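PDB 3WWC: oxidized polyvinyl alcohol hydrolase from Pseudomonas sp. VM15C, which hydrolyses beta-diketones such as 4,6-nonanedione and cleaves oxidized polyvinyl alcohol in the second step of polyvinyl alcohol degradation. Local coordinates for residues 117-120 and 125-128; 100-105 and 109-114. The protein carries 1 engineered substitution. All blocks are in the same frame, centred on the assembly; numbering follows the deposited sequence.

Contact 1: 117-120 and 125-128; sequences NGPG and NWNP. With BUA (butanoic acid), chain D.
The indole of Trp126 and the peptide of Gly118 lie one over the other, a worked example of how a loop can hold an aromatic side chain in a pocket by covering it with backbone. The face contact comes first. Gly118 O sits over the middle of the ring system, 3.3 Å above its plane, and Gly118 CA makes a CH-pi contact, 4.0 Å from the centroid of the six-membered ring. Pro119 extends this cover at the outer rim, where its CD comes within 4.0 Å of Trp126 CZ3. Trp126 CG stands anti to the backbone N (chi1 -158°), a rotation that swings the indole back across 117-120 although the side chain sets out away from it. Asn117 lies alongside, its OD1 near Trp126 CZ2 and its amide turned 71° from the indole.

The hydrogen bonds belong to the backbone. Asn127 N donates to Gly118 O over 2.9 Å, so the oxygen resting on the indole is also gripped by a peptide N-H. Gly120 N donates to Asn125 O at 3.0 Å. Between these bonds Pro119 and Trp126 form a single beta bridge.

The ligand contacts lie on the other face of the indole, where butanoic acid C2 stands 4.1 Å above the plane, toward the rim. Its O1 accepts a hydrogen bond of 3.0 Å from Asn125 ND2, while Asn125 OD1 is held by Arg234. Outside the two segments, Ser71 bonds Trp126 NE1 and helps to set the indole's position. Trp126 lines both butanoic acid pockets, about 7 Å from the side chain of Ala177, an engineered residue at the position assigned by similarity to the charge relay system, consistent with a wall of the substrate pocket of a serine-hydrolase active site.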
ATOM      1  N   ASN A 117       4.610  -1.894 -16.401  1.00 10.37           N
ATOM      2  CA  ASN A 117       3.268  -2.458 -16.399  1.00 11.30           C
ATOM      3  C   ASN A 117       3.234  -3.834 -17.045  1.00 12.83           C
ATOM      4  O   ASN A 117       2.979  -3.966 -18.260  1.00 14.16           O
ATOM      5  CB  ASN A 117       2.349  -1.477 -17.142  1.00 11.78           C
ATOM      6  CG  ASN A 117       0.939  -1.990 -17.268  1.00 14.72           C
ATOM      7  OD1 ASN A 117       0.484  -2.758 -16.434  1.00 16.82           O
ATOM      8  ND2 ASN A 117       0.231  -1.563 -18.334  1.00 16.53           N
ATOM      9  N   GLY A 118       3.491  -4.870 -16.252  1.00 12.62           N
ATOM     10  CA  GLY A 118       3.483  -6.213 -16.776  1.00 12.77           C
ATOM     11  C   GLY A 118       3.933  -7.166 -15.685  1.00 14.48           C
ATOM     12  O   GLY A 118       4.253  -6.747 -14.569  1.00 12.75           O
ATOM     13  N   PRO A 119       3.985  -8.455 -15.985  1.00 14.35           N
ATOM     14  CA  PRO A 119       4.386  -9.502 -15.051  1.00 13.94           C
ATOM     15  C   PRO A 119       5.788  -9.294 -14.473  1.00 12.78           C
ATOM     16  O   PRO A 119       6.699  -8.728 -15.111  1.00 13.89           O
ATOM     17  CB  PRO A 119       4.293 -10.771 -15.899  1.00 14.65           C
ATOM     18  CG  PRO A 119       3.367 -10.395 -17.006  1.00 16.94           C
ATOM     19  CD  PRO A 119       3.717  -8.995 -17.334  1.00 15.55           C
ATOM     20  N   GLY A 120       5.982  -9.756 -13.246  1.00 12.58           N
ATOM     21  CA  GLY A 120       7.268  -9.610 -12.620  1.00 12.76           C
ATOM     22  C   GLY A 120       8.229 -10.707 -13.033  1.00 13.23           C
ATOM     23  O   GLY A 120       7.863 -11.635 -13.775  1.00 16.77           O
ATOM     24  N   ASN A 125       5.326 -11.572  -8.686  1.00  9.56           N
ATOM     25  CA  ASN A 125       4.153 -11.643  -9.511  1.00 10.11           C
ATOM     26  C   ASN A 125       3.976 -10.543 -10.550  1.00  9.42           C
ATOM     27  O   ASN A 125       3.622 -10.808 -11.727  1.00 11.46           O
ATOM     28  CB  ASN A 125       2.876 -11.663  -8.651  1.00  9.24           C
ATOM     29  CG  ASN A 125       1.633 -11.909  -9.500  1.00 11.53           C
ATOM     30  OD1 ASN A 125       1.465 -13.016 -10.003  1.00 12.70           O
ATOM     31  ND2 ASN A 125       0.792 -10.900  -9.682  1.00 11.21           N
ATOM     32  N   TRP A 126       4.234  -9.312 -10.130  1.00  9.71           N
ATOM     33  CA  TRP A 126       3.932  -8.122 -10.929  1.00  8.37           C
ATOM     34  C   TRP A 126       5.102  -7.142 -10.843  1.00  9.35           C
ATOM     35  O   TRP A 126       5.635  -6.888  -9.785  1.00  9.59           O
ATOM     36  CB  TRP A 126       2.630  -7.550 -10.354  1.00  9.35           C
ATOM     37  CG  TRP A 126       1.912  -6.686 -11.330  1.00  9.88           C
ATOM     38  CD1 TRP A 126       1.626  -5.369 -11.194  1.00 12.34           C
ATOM     39  CD2 TRP A 126       1.453  -7.074 -12.629  1.00 12.85           C
ATOM     40  NE1 TRP A 126       1.027  -4.895 -12.347  1.00 14.15           N
ATOM     41  CE2 TRP A 126       0.909  -5.930 -13.233  1.00 12.96           C
ATOM     42  CE3 TRP A 126       1.446  -8.283 -13.332  1.00 12.90           C
ATOM     43  CZ2 TRP A 126       0.363  -5.948 -14.520  1.00 16.22           C
ATOM     44  CZ3 TRP A 126       0.897  -8.303 -14.627  1.00 16.35           C
ATOM     45  CH2 TRP A 126       0.368  -7.141 -15.195  1.00 17.94           C
ATOM     46  N   ASN A 127       5.507  -6.602 -11.970  1.00  9.78           N
ATOM     47  CA  ASN A 127       6.730  -5.785 -12.026  1.00  8.76           C
ATOM     48  C   ASN A 127       6.813  -4.392 -11.371  1.00  9.54           C
ATOM     49  O   ASN A 127       7.908  -3.965 -11.057  1.00 11.31           O
ATOM     50  CB  ASN A 127       7.146  -5.634 -13.502  1.00  9.60           C
ATOM     51  CG  ASN A 127       8.642  -5.538 -13.686  1.00 10.49           C
ATOM     52  OD1 ASN A 127       9.414  -6.185 -12.998  1.00 12.86           O
ATOM     53  ND2 ASN A 127       9.047  -4.732 -14.664  1.00 13.63           N
ATOM     54  N   PRO A 128       5.690  -3.660 -11.168  1.00  8.69           N
ATOM     55  CA  PRO A 128       5.830  -2.332 -10.568  1.00  9.06           C
ATOM     56  C   PRO A 128       6.516  -2.276  -9.208  1.00  9.12           C
ATOM     57  O   PRO A 128       7.328  -1.370  -8.937  1.00  8.83           O
ATOM     58  CB  PRO A 128       4.390  -1.821 -10.469  1.00  9.07           C
ATOM     59  CG  PRO A 128       3.701  -2.452 -11.728  1.00  9.36           C
ATOM     60  CD  PRO A 128       4.330  -3.897 -11.695  1.00  9.43           C
TER
HETATM   61  C1  BUA D 403      -2.637  -7.653 -10.419  0.50 43.68           C
HETATM   62  C2  BUA D 403      -1.952  -8.940 -10.883  1.00 43.54           C
HETATM   63  C3  BUA D 403      -2.490  -9.333 -12.262  1.00 44.57           C
HETATM   64  C4  BUA D 403      -1.753 -10.580 -12.753  1.00 45.59           C
HETATM   65  O1  BUA D 403      -1.138 -11.256 -11.901  1.00 45.76           O
HETATM   66  O2  BUA D 403      -1.818 -10.829 -13.976  1.00 46.44           O

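Contact 2: 100-105 and 109-114; sequences PVRACA and PNIRGE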
ATOM      1  N   PRO A 100       8.684   6.759  -2.960  1.00  7.05           N
ATOM      2  CA  PRO A 100       9.665   5.930  -3.667  1.00  7.55           C
ATOM      3  C   PRO A 100       9.365   5.769  -5.136  1.00  8.22           C
ATOM      4  O   PRO A 100       8.211   5.724  -5.538  1.00  8.80           O
ATOM      5  CB  PRO A 100       9.552   4.568  -2.960  1.00  7.30           C
ATOM      6  CG  PRO A 100       8.030   4.527  -2.550  1.00  8.11           C
ATOM      7  CD  PRO A 100       7.763   5.954  -2.096  1.00  7.65           C
ATOM      8  N   VAL A 101      10.431   5.684  -5.935  1.00  8.14           N
ATOM      9  CA  VAL A 101      10.310   5.413  -7.382  1.00  7.61           C
ATOM     10  C   VAL A 101      10.391   3.898  -7.541  1.00  7.47           C
ATOM     11  O   VAL A 101      11.174   3.224  -6.838  1.00  9.23           O
ATOM     12  CB  VAL A 101      11.444   6.120  -8.131  1.00  7.29           C
ATOM     13  CG1 VAL A 101      11.438   5.781  -9.652  1.00  8.94           C
ATOM     14  CG2 VAL A 101      11.271   7.636  -7.934  1.00  8.76           C
ATOM     15  N   ARG A 102       9.615   3.343  -8.459  1.00  7.13           N
ATOM     16  CA  ARG A 102       9.601   1.902  -8.709  1.00  7.84           C
ATOM     17  C   ARG A 102      10.951   1.436  -9.285  1.00  7.63           C
ATOM     18  O   ARG A 102      11.572   2.152 -10.100  1.00  8.25           O
ATOM     19  CB  ARG A 102       8.469   1.555  -9.700  1.00  8.14           C
ATOM     20  CG  ARG A 102       7.082   1.824  -9.124  1.00  8.24           C
ATOM     21  CD  ARG A 102       5.955   1.728 -10.176  1.00  7.90           C
ATOM     22  NE  ARG A 102       6.138   2.825 -11.105  1.00  7.72           N
ATOM     23  CZ  ARG A 102       5.528   2.947 -12.269  1.00  8.41           C
ATOM     24  NH1 ARG A 102       4.620   2.049 -12.659  1.00  9.06           N
ATOM     25  NH2 ARG A 102       5.934   3.932 -13.096  1.00  8.75           N
ATOM     26  N   ALA A 103      11.417   0.265  -8.863  1.00  8.90           N
ATOM     27  CA  ALA A 103      12.694  -0.246  -9.349  1.00  8.99           C
ATOM     28  C   ALA A 103      12.701  -0.344 -10.885  1.00 10.67           C
ATOM     29  O   ALA A 103      13.693   0.046 -11.546  1.00  9.92           O
ATOM     30  CB  ALA A 103      12.926  -1.638  -8.718  1.00  8.62           C
ATOM     31  N   CYS A 104      11.595  -0.825 -11.448  1.00  9.39           N
ATOM     32  CA  CYS A 104      11.483  -0.978 -12.890  1.00 10.15           C
ATOM     33  C   CYS A 104      11.632   0.351 -13.650  1.00 10.46           C
ATOM     34  O   CYS A 104      11.900   0.324 -14.844  1.00 11.60           O
ATOM     35  CB  CYS A 104      10.097  -1.630 -13.251  1.00 10.90           C
ATOM     36  SG  CYS A 104       8.659  -0.629 -12.629  1.00 13.71           S
ATOM     37  N   ALA A 105      11.389   1.485 -12.985  1.00  9.17           N
ATOM     38  CA  ALA A 105      11.488   2.792 -13.670  1.00  9.22           C
ATOM     39  C   ALA A 105      12.928   3.293 -13.797  1.00 10.49           C
ATOM     40  O   ALA A 105      13.166   4.382 -14.341  1.00 10.80           O
ATOM     41  CB  ALA A 105      10.657   3.835 -12.923  1.00  9.45           C
ATOM     42  N   PRO A 109      11.379   9.242 -12.126  1.00  9.08           N
ATOM     43  CA  PRO A 109      10.032   9.430 -11.562  1.00  8.40           C
ATOM     44  C   PRO A 109       8.973   9.769 -12.562  1.00  8.67           C
ATOM     45  O   PRO A 109       7.802   9.865 -12.219  1.00  9.42           O
ATOM     46  CB  PRO A 109      10.248  10.537 -10.518  1.00 10.33           C
ATOM     47  CG  PRO A 109      11.274  11.448 -11.318  1.00 10.27           C
ATOM     48  CD  PRO A 109      12.278  10.383 -11.809  1.00 10.63           C
ATOM     49  N   ASN A 110       9.346   9.920 -13.838  1.00  9.52           N
ATOM     50  CA  ASN A 110       8.348  10.220 -14.877  1.00  9.59           C
ATOM     51  C   ASN A 110       7.936   9.002 -15.679  1.00  8.50           C
ATOM     52  O   ASN A 110       6.975   9.073 -16.428  1.00  9.32           O
ATOM     53  CB  ASN A 110       8.884  11.322 -15.802  1.00  8.69           C
ATOM     54  CG  ASN A 110       9.077  12.593 -15.030  1.00 13.10           C
ATOM     55  OD1 ASN A 110       8.122  13.107 -14.501  1.00 20.99           O
ATOM     56  ND2 ASN A 110      10.295  13.051 -14.890  1.00 13.74           N
ATOM     57  N   ILE A 111       8.642   7.888 -15.552  1.00  7.82           N
ATOM     58  CA  ILE A 111       8.240   6.665 -16.246  1.00  7.58           C
ATOM     59  C   ILE A 111       6.829   6.318 -15.829  1.00  9.03           C
ATOM     60  O   ILE A 111       6.493   6.365 -14.607  1.00  8.48           O
ATOM     61  CB  ILE A 111       9.201   5.475 -15.902  1.00  8.80           C
ATOM     62  CG1 ILE A 111      10.479   5.568 -16.765  1.00  9.73           C
ATOM     63  CG2 ILE A 111       8.493   4.099 -16.079  1.00  7.95           C
ATOM     64  CD1 ILE A 111      10.220   5.107 -18.240  1.00  8.50           C
ATOM     65  N   ARG A 112       5.986   5.984 -16.802  1.00  7.78           N
ATOM     66  CA  ARG A 112       4.599   5.603 -16.535  1.00  8.32           C
ATOM     67  C   ARG A 112       4.500   4.083 -16.622  1.00  9.28           C
ATOM     68  O   ARG A 112       4.884   3.422 -15.656  1.00 11.23           O
ATOM     69  CB  ARG A 112       3.676   6.346 -17.515  1.00  8.01           C
ATOM     70  CG  ARG A 112       3.476   7.796 -17.081  1.00  8.44           C
ATOM     71  CD  ARG A 112       2.671   8.597 -18.112  1.00 10.58           C
ATOM     72  NE  ARG A 112       2.410   9.889 -17.464  1.00 12.26           N
ATOM     73  CZ  ARG A 112       2.079  11.007 -18.091  1.00 14.19           C
ATOM     74  NH1 ARG A 112       1.964  11.033 -19.432  1.00 14.79           N
ATOM     75  NH2 ARG A 112       1.853  12.108 -17.377  1.00 15.67           N
ATOM     76  N   GLY A 113       3.985   3.492 -17.697  1.00  8.28           N
ATOM     77  CA  GLY A 113       3.946   2.042 -17.722  1.00  9.68           C
ATOM     78  C   GLY A 113       5.110   1.366 -18.447  1.00 11.12           C
ATOM     79  O   GLY A 113       5.174   0.147 -18.409  1.00 11.31           O
ATOM     80  N   GLU A 114       6.020   2.136 -19.041  1.00 10.39           N
ATOM     81  CA  GLU A 114       7.111   1.557 -19.817  1.00 10.58           C
ATOM     82  C   GLU A 114       8.026   0.691 -18.955  1.00 12.63           C
ATOM     83  O   GLU A 114       8.640   1.176 -18.018  1.00 13.09           O
ATOM     84  CB  GLU A 114       7.935   2.684 -20.481  1.00 11.98           C
ATOM     85  CG  GLU A 114       7.087   3.692 -21.305  1.00 11.31           C
ATOM     86  CD  GLU A 114       6.706   4.988 -20.556  1.00 11.80           C
ATOM     87  OE1 GLU A 114       6.427   4.947 -19.331  1.00 10.68           O
ATOM     88  OE2 GLU A 114       6.729   6.069 -21.211  1.00 15.06           O
TER
HETATM   89  O   HOH W   1      11.141   1.849 -17.021  1.00 13.50           O
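A bend at chi3 (-67°) turns the otherwise extended chain of Arg102 so that its guanidinium meets the backbone of 109-114 edge-on. There NH2 donates to Arg112 O over 2.8 Å, in the plane of the carbonyl and on one of its lone pairs, with the oxygen close to the guanidinium plane as well. NH1 adds a weak bond to the same oxygen at 3.3 Å, and the two nitrogens fork around it. Ile111 O lies near the same edge, but the angle there is too poor for a bond. Ser71 O, outside the segments, takes a further weak bond from NH1.

The example shows how a long connection after a strand of an alpha/beta-hydrolase sheet can be folded back on itself with little regular structure: both segments follow strand 96-100, and a short 3-10 turn at 103-105 bends the first, with Ala105 N bonded to Arg102 O. A methionine in place of Arg102 would probably leave Arg112 O without its guanidinium donors and the 109-114 backbone less firmly held.

Apolar contacts join the segments as well. Ala105 CB presses against Ile111 CB at 3.7 Å, and the CG2 branch of Ile111 touches both that methyl and Arg102 NH2. Farther along, Val101 CG2 touches Pro109 CB at 4.0 Å. At the other end one water donates to both Cys104 O and Glu114 O, each at 2.8 Å, bridging the two segments through backbone oxygens. Glu114 OE1 accepts from Arg112 N, while Arg112 NE forms a salt bridge with Asp77.

Both contacts fold one long connection, between strand 96-100 and helix 148-160, and both are partly buried, with centres 12 Å apart. Contact 2 closes before contact 1 opens, and the Cys104-Cys116 disulfide ties the 3-10 turn of contact 2 to the residue just ahead of Asn117. They also touch directly: Pro128 O packs on Arg102 CG, and Asn127 ND2 on Cys104 CB. Their chemistry follows their place. At the pocket, contact 1 relies on peptide groups and an indole facing the ligand; beside strand 46-53, contact 2 uses a buried arginine, small apolar contacts and a water. Ser71 serves both, bonding Trp126 and, weakly, Arg102.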